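Local coordinates for sugar ABC transporter (Sugar-binding protein) (Bacillus halodurans, PDB 4YO7) that binds myo-inositol between its two lobes and probably serves as the sugar-recognising, solute-binding component of an ABC transporter, at residues 167-178 with 199-210. Residues are numbered along the deposited sequence; the frame is centred on the assembly and turned at random.
Sequences NEGNIAIMDGEL and GLEVVLQGTAKF. With NA (sodium ion), chain G.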
loop_
_atom_site.group_PDB
_atom_site.type_symbol
_atom_site.label_atom_id
_atom_site.label_comp_id
_atom_site.label_asym_id
_atom_site.label_seq_id
_atom_site.Cartn_x
_atom_site.Cartn_y
_atom_site.Cartn_z
ATOM N N ASN A 167 -14.009 6.663 22.350
ATOM C CA ASN A 167 -15.029 7.089 21.391
ATOM C C ASN A 167 -15.321 8.587 21.381
ATOM O O ASN A 167 -16.365 9.024 20.897
ATOM C CB ASN A 167 -16.312 6.312 21.642
ATOM C CG ASN A 167 -16.136 4.845 21.381
ATOM O OD1 ASN A 167 -15.288 4.453 20.573
ATOM N ND2 ASN A 167 -16.924 4.022 22.047
ATOM N N GLU A 168 -14.381 9.382 21.879
ATOM C CA GLU A 168 -14.553 10.828 21.882
ATOM C C GLU A 168 -13.300 11.526 21.402
ATOM O O GLU A 168 -12.234 11.378 21.997
ATOM C CB GLU A 168 -14.912 11.335 23.287
ATOM C CG GLU A 168 -16.203 10.750 23.835
ATOM C CD GLU A 168 -16.669 11.436 25.107
ATOM O OE1 GLU A 168 -15.884 12.217 25.690
ATOM O OE2 GLU A 168 -17.826 11.196 25.518
ATOM N N GLY A 169 -13.442 12.332 20.358
ATOM C CA GLY A 169 -12.307 13.092 19.866
ATOM C C GLY A 169 -12.482 13.689 18.491
ATOM O O GLY A 169 -13.281 13.221 17.676
ATOM N N ASN A 170 -11.699 14.737 18.252
ATOM C CA ASN A 170 -11.584 15.374 16.952
ATOM C C ASN A 170 -10.510 14.680 16.128
ATOM O O ASN A 170 -9.378 14.567 16.573
ATOM C CB ASN A 170 -11.234 16.846 17.117
ATOM C CG ASN A 170 -12.381 17.667 17.674
ATOM O OD1 ASN A 170 -13.514 17.199 17.775
ATOM N ND2 ASN A 170 -12.095 18.916 17.997
ATOM N N ILE A 171 -10.885 14.202 14.952
ATOM C CA ILE A 171 -9.998 13.394 14.130
ATOM C C ILE A 171 -9.531 14.207 12.930
ATOM O O ILE A 171 -10.344 14.854 12.275
ATOM C CB ILE A 171 -10.708 12.120 13.653
ATOM C CG1 ILE A 171 -11.391 11.403 14.828
ATOM C CG2 ILE A 171 -9.723 11.208 12.945
ATOM C CD1 ILE A 171 -10.444 11.006 15.934
ATOM N N ALA A 172 -8.226 14.173 12.646
ATOM C CA ALA A 172 -7.655 14.719 11.417
ATOM C C ALA A 172 -7.179 13.543 10.569
ATOM O O ALA A 172 -6.366 12.741 11.030
ATOM C CB ALA A 172 -6.498 15.663 11.739
ATOM N N ILE A 173 -7.728 13.415 9.363
ATOM C CA ILE A 173 -7.394 12.318 8.464
ATOM C C ILE A 173 -6.444 12.789 7.377
ATOM O O ILE A 173 -6.746 13.759 6.673
ATOM C CB ILE A 173 -8.659 11.716 7.796
ATOM C CG1 ILE A 173 -9.534 11.029 8.849
ATOM C CG2 ILE A 173 -8.279 10.701 6.712
ATOM C CD1 ILE A 173 -10.854 10.511 8.314
HETATM N N MSE A 174 -5.302 12.111 7.249
HETATM C CA MSE A 174 -4.373 12.341 6.136
HETATM C C MSE A 174 -4.628 11.330 5.034
HETATM O O MSE A 174 -4.298 10.151 5.149
HETATM C CB MSE A 174 -2.908 12.267 6.582
HETATM C CG MSE A 174 -2.572 13.315 7.585
HETATM SE SE MSE A 174 -0.629 13.325 7.887
HETATM C CE MSE A 174 -0.514 15.093 8.686
ATOM N N ASP A 175 -5.244 11.821 3.969
ATOM C CA ASP A 175 -5.390 11.067 2.726
ATOM C C ASP A 175 -4.052 10.835 2.062
ATOM O O ASP A 175 -3.161 11.715 2.039
ATOM C CB ASP A 175 -6.303 11.789 1.705
ATOM C CG ASP A 175 -7.784 11.587 1.945
ATOM O OD1 ASP A 175 -8.250 10.447 2.232
ATOM O OD2 ASP A 175 -8.519 12.595 1.776
ATOM N N GLY A 176 -3.903 9.648 1.500
ATOM C CA GLY A 176 -2.783 9.365 0.635
ATOM C C GLY A 176 -2.982 9.950 -0.762
ATOM O O GLY A 176 -3.698 10.964 -0.946
ATOM N N GLU A 177 -2.326 9.342 -1.740
ATOM C CA GLU A 177 -2.388 9.831 -3.114
ATOM C C GLU A 177 -3.822 9.741 -3.641
ATOM O O GLU A 177 -4.448 8.667 -3.697
ATOM C CB GLU A 177 -1.403 9.062 -4.013
ATOM C CG GLU A 177 0.030 9.374 -3.628
ATOM C CD GLU A 177 1.080 8.570 -4.367
ATOM O OE1 GLU A 177 0.940 8.335 -5.581
ATOM O OE2 GLU A 177 2.083 8.222 -3.715
ATOM N N LEU A 178 -4.374 10.901 -3.962
ATOM C CA LEU A 178 -5.790 10.989 -4.218
ATOM C C LEU A 178 -6.179 10.191 -5.444
ATOM O O LEU A 178 -5.593 10.316 -6.543
ATOM C CB LEU A 178 -6.246 12.453 -4.381
ATOM C CG LEU A 178 -6.234 13.285 -3.095
ATOM C CD1 LEU A 178 -6.628 14.743 -3.425
ATOM C CD2 LEU A 178 -7.081 12.739 -1.969
ATOM N N GLY A 199 -19.385 10.921 19.420
ATOM C CA GLY A 199 -18.320 11.762 19.957
ATOM C C GLY A 199 -17.077 11.843 19.085
ATOM O O GLY A 199 -16.161 12.622 19.383
ATOM N N LEU A 200 -17.039 11.045 18.018
ATOM C CA LEU A 200 -15.949 11.103 17.041
ATOM C C LEU A 200 -16.380 11.946 15.848
ATOM O O LEU A 200 -17.461 11.751 15.289
ATOM C CB LEU A 200 -15.543 9.702 16.577
ATOM C CG LEU A 200 -14.978 8.744 17.623
ATOM C CD1 LEU A 200 -14.704 7.370 17.017
ATOM C CD2 LEU A 200 -13.704 9.316 18.206
ATOM N N GLU A 201 -15.533 12.891 15.479
ATOM C CA GLU A 201 -15.840 13.797 14.387
ATOM C C GLU A 201 -14.584 14.094 13.576
ATOM O O GLU A 201 -13.529 14.382 14.136
ATOM C CB GLU A 201 -16.436 15.103 14.942
ATOM C CG GLU A 201 -17.066 15.998 13.890
ATOM C CD GLU A 201 -17.606 17.296 14.475
ATOM O OE1 GLU A 201 -17.560 17.456 15.713
ATOM O OE2 GLU A 201 -18.073 18.152 13.694
ATOM N N VAL A 202 -14.714 14.045 12.256
ATOM C CA VAL A 202 -13.633 14.467 11.368
ATOM C C VAL A 202 -13.629 15.987 11.316
ATOM O O VAL A 202 -14.601 16.607 10.861
ATOM C CB VAL A 202 -13.788 13.877 9.952
ATOM C CG1 VAL A 202 -12.674 14.394 9.016
ATOM C CG2 VAL A 202 -13.783 12.338 10.001
ATOM N N VAL A 203 -12.553 16.596 11.808
ATOM C CA VAL A 203 -12.451 18.053 11.808
ATOM C C VAL A 203 -11.511 18.585 10.722
ATOM O O VAL A 203 -11.614 19.747 10.342
ATOM C CB VAL A 203 -11.976 18.613 13.178
ATOM C CG1 VAL A 203 -13.009 18.286 14.259
ATOM C CG2 VAL A 203 -10.592 18.090 13.567
ATOM N N LEU A 204 -10.618 17.732 10.225
ATOM C CA LEU A 204 -9.665 18.105 9.184
ATOM C C LEU A 204 -9.469 16.894 8.297
ATOM O O LEU A 204 -9.427 15.762 8.786
ATOM C CB LEU A 204 -8.325 18.541 9.768
ATOM C CG LEU A 204 -8.322 19.842 10.560
ATOM C CD1 LEU A 204 -7.072 19.927 11.413
ATOM C CD2 LEU A 204 -8.434 21.056 9.656
ATOM N N GLN A 205 -9.354 17.135 6.996
ATOM C CA GLN A 205 -9.052 16.067 6.055
ATOM C C GLN A 205 -8.290 16.681 4.901
ATOM O O GLN A 205 -8.776 17.602 4.252
ATOM C CB GLN A 205 -10.313 15.386 5.541
ATOM C CG GLN A 205 -10.000 14.211 4.647
ATOM C CD GLN A 205 -11.237 13.514 4.123
ATOM O OE1 GLN A 205 -12.360 13.748 4.594
ATOM N NE2 GLN A 205 -11.043 12.656 3.128
ATOM N N GLY A 206 -7.093 16.168 4.661
ATOM C CA GLY A 206 -6.272 16.649 3.585
ATOM C C GLY A 206 -5.320 15.575 3.124
ATOM O O GLY A 206 -5.095 14.612 3.843
ATOM N N THR A 207 -4.737 15.760 1.946
ATOM C CA THR A 207 -3.801 14.771 1.399
ATOM C C THR A 207 -2.339 15.174 1.601
ATOM O O THR A 207 -1.931 16.333 1.386
ATOM C CB THR A 207 -4.064 14.523 -0.086
ATOM O OG1 THR A 207 -3.146 13.551 -0.598
ATOM C CG2 THR A 207 -3.933 15.787 -0.889
ATOM N N ALA A 208 -1.540 14.200 2.014
ATOM C CA ALA A 208 -0.082 14.372 2.059
ATOM C C ALA A 208 0.602 13.305 1.191
ATOM O O ALA A 208 1.784 13.008 1.348
ATOM C CB ALA A 208 0.440 14.366 3.503
ATOM N N LYS A 209 -0.141 12.801 0.208
ATOM C CA LYS A 209 0.444 12.150 -0.959
ATOM C C LYS A 209 1.353 10.963 -0.622
ATOM O O LYS A 209 2.315 10.701 -1.329
ATOM C CB LYS A 209 1.220 13.180 -1.784
ATOM C CG LYS A 209 0.377 14.391 -2.183
ATOM C CD LYS A 209 1.200 15.445 -2.919
ATOM C CE LYS A 209 0.355 16.657 -3.274
ATOM N NZ LYS A 209 -0.274 16.541 -4.601
ATOM N N PHE A 210 1.000 10.233 0.433
ATOM C CA PHE A 210 1.756 9.081 0.949
ATOM C C PHE A 210 3.197 9.415 1.306
ATOM O O PHE A 210 4.025 8.493 1.467
ATOM C CB PHE A 210 1.732 7.915 -0.042
ATOM C CG PHE A 210 0.448 7.114 -0.057
ATOM C CD1 PHE A 210 -0.240 6.798 1.115
ATOM C CD2 PHE A 210 -0.041 6.636 -1.253
ATOM C CE1 PHE A 210 -1.369 6.025 1.086
ATOM C CE2 PHE A 210 -1.183 5.874 -1.280
ATOM C CZ PHE A 210 -1.855 5.579 -0.101
HETATM NA NA NA G . -19.236 10.358 14.568
HETATM O O HOH W 1 -19.002 8.731 21.257
HETATM O O HOH W 2 -15.452 15.560 19.098
HETATM O O HOH W 3 -15.764 18.672 17.185
HETATM O O HOH W 4 4.272 9.521 -2.517
HETATM O O HOH W 5 -2.630 13.247 -3.401
HETATM O O HOH W 6 -20.504 12.418 15.157
HETATM O O HOH W 7 -21.482 9.527 14.536
HETATM O O HOH W 8 -19.274 11.283 12.402
#
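T207 and G176 meet where two parallel strands, 169-175 and 200-207, run out into loops. The threonine turns OG1 away from its own backbone N (chi1 -180°), which carries the hydroxyl across to G176 O at 2.7 Å, from above the carbonyl plane. OG1 also accepts from K209 N, closing an ST turn, while T207 CG2 rests 3.8 Å from L178 CD1. Replacing T207 with valine would probably leave G176 O and K209 N without these partners and free the turn to shift.

Glycine suits position 176 because F210 lies flat against it: G176 CA sits 3.7 Å from the ring centroid, a CH-pi contact in which a CB would run into the ring. The F210 side chain lies about 4 Å (nearest atoms) from the bound myo-inositol, so these strand ends face the ligand cleft.

Two residues before T207, Q205 stretches out fully, its CG opposite the backbone N (chi1 -176°), so that NE2 reaches the syn side of D175 OD2 at 2.9 Å. The bond is nearly straight, though carboxylate and amide planes stand 60° apart. K191 holds Q205 OE1, and T187 and Q183 hold D175 OD1, so each flat group is held through both polar atoms, probably restraining its rotation.

The ladder slips by one residue between I171 and A172, a beta bulge at which V203 leans toward strand 169-175 and sets CG1 3.5 Å from N170 CG. Across the slip, beta-branched I173 and V202 suit the strands and pack CD1 on CG2; on the other face A172 CB meets L204 CB, the small alanine leaving room for W222.

In this right-handed beta-alpha-beta crossover at the sheet's margin, helix 181-195 covers I173 and V202, L200 O shares a sodium ion with I194 and H197, helix 212-224 brings W222, and strand 231-234 flanks 169-175.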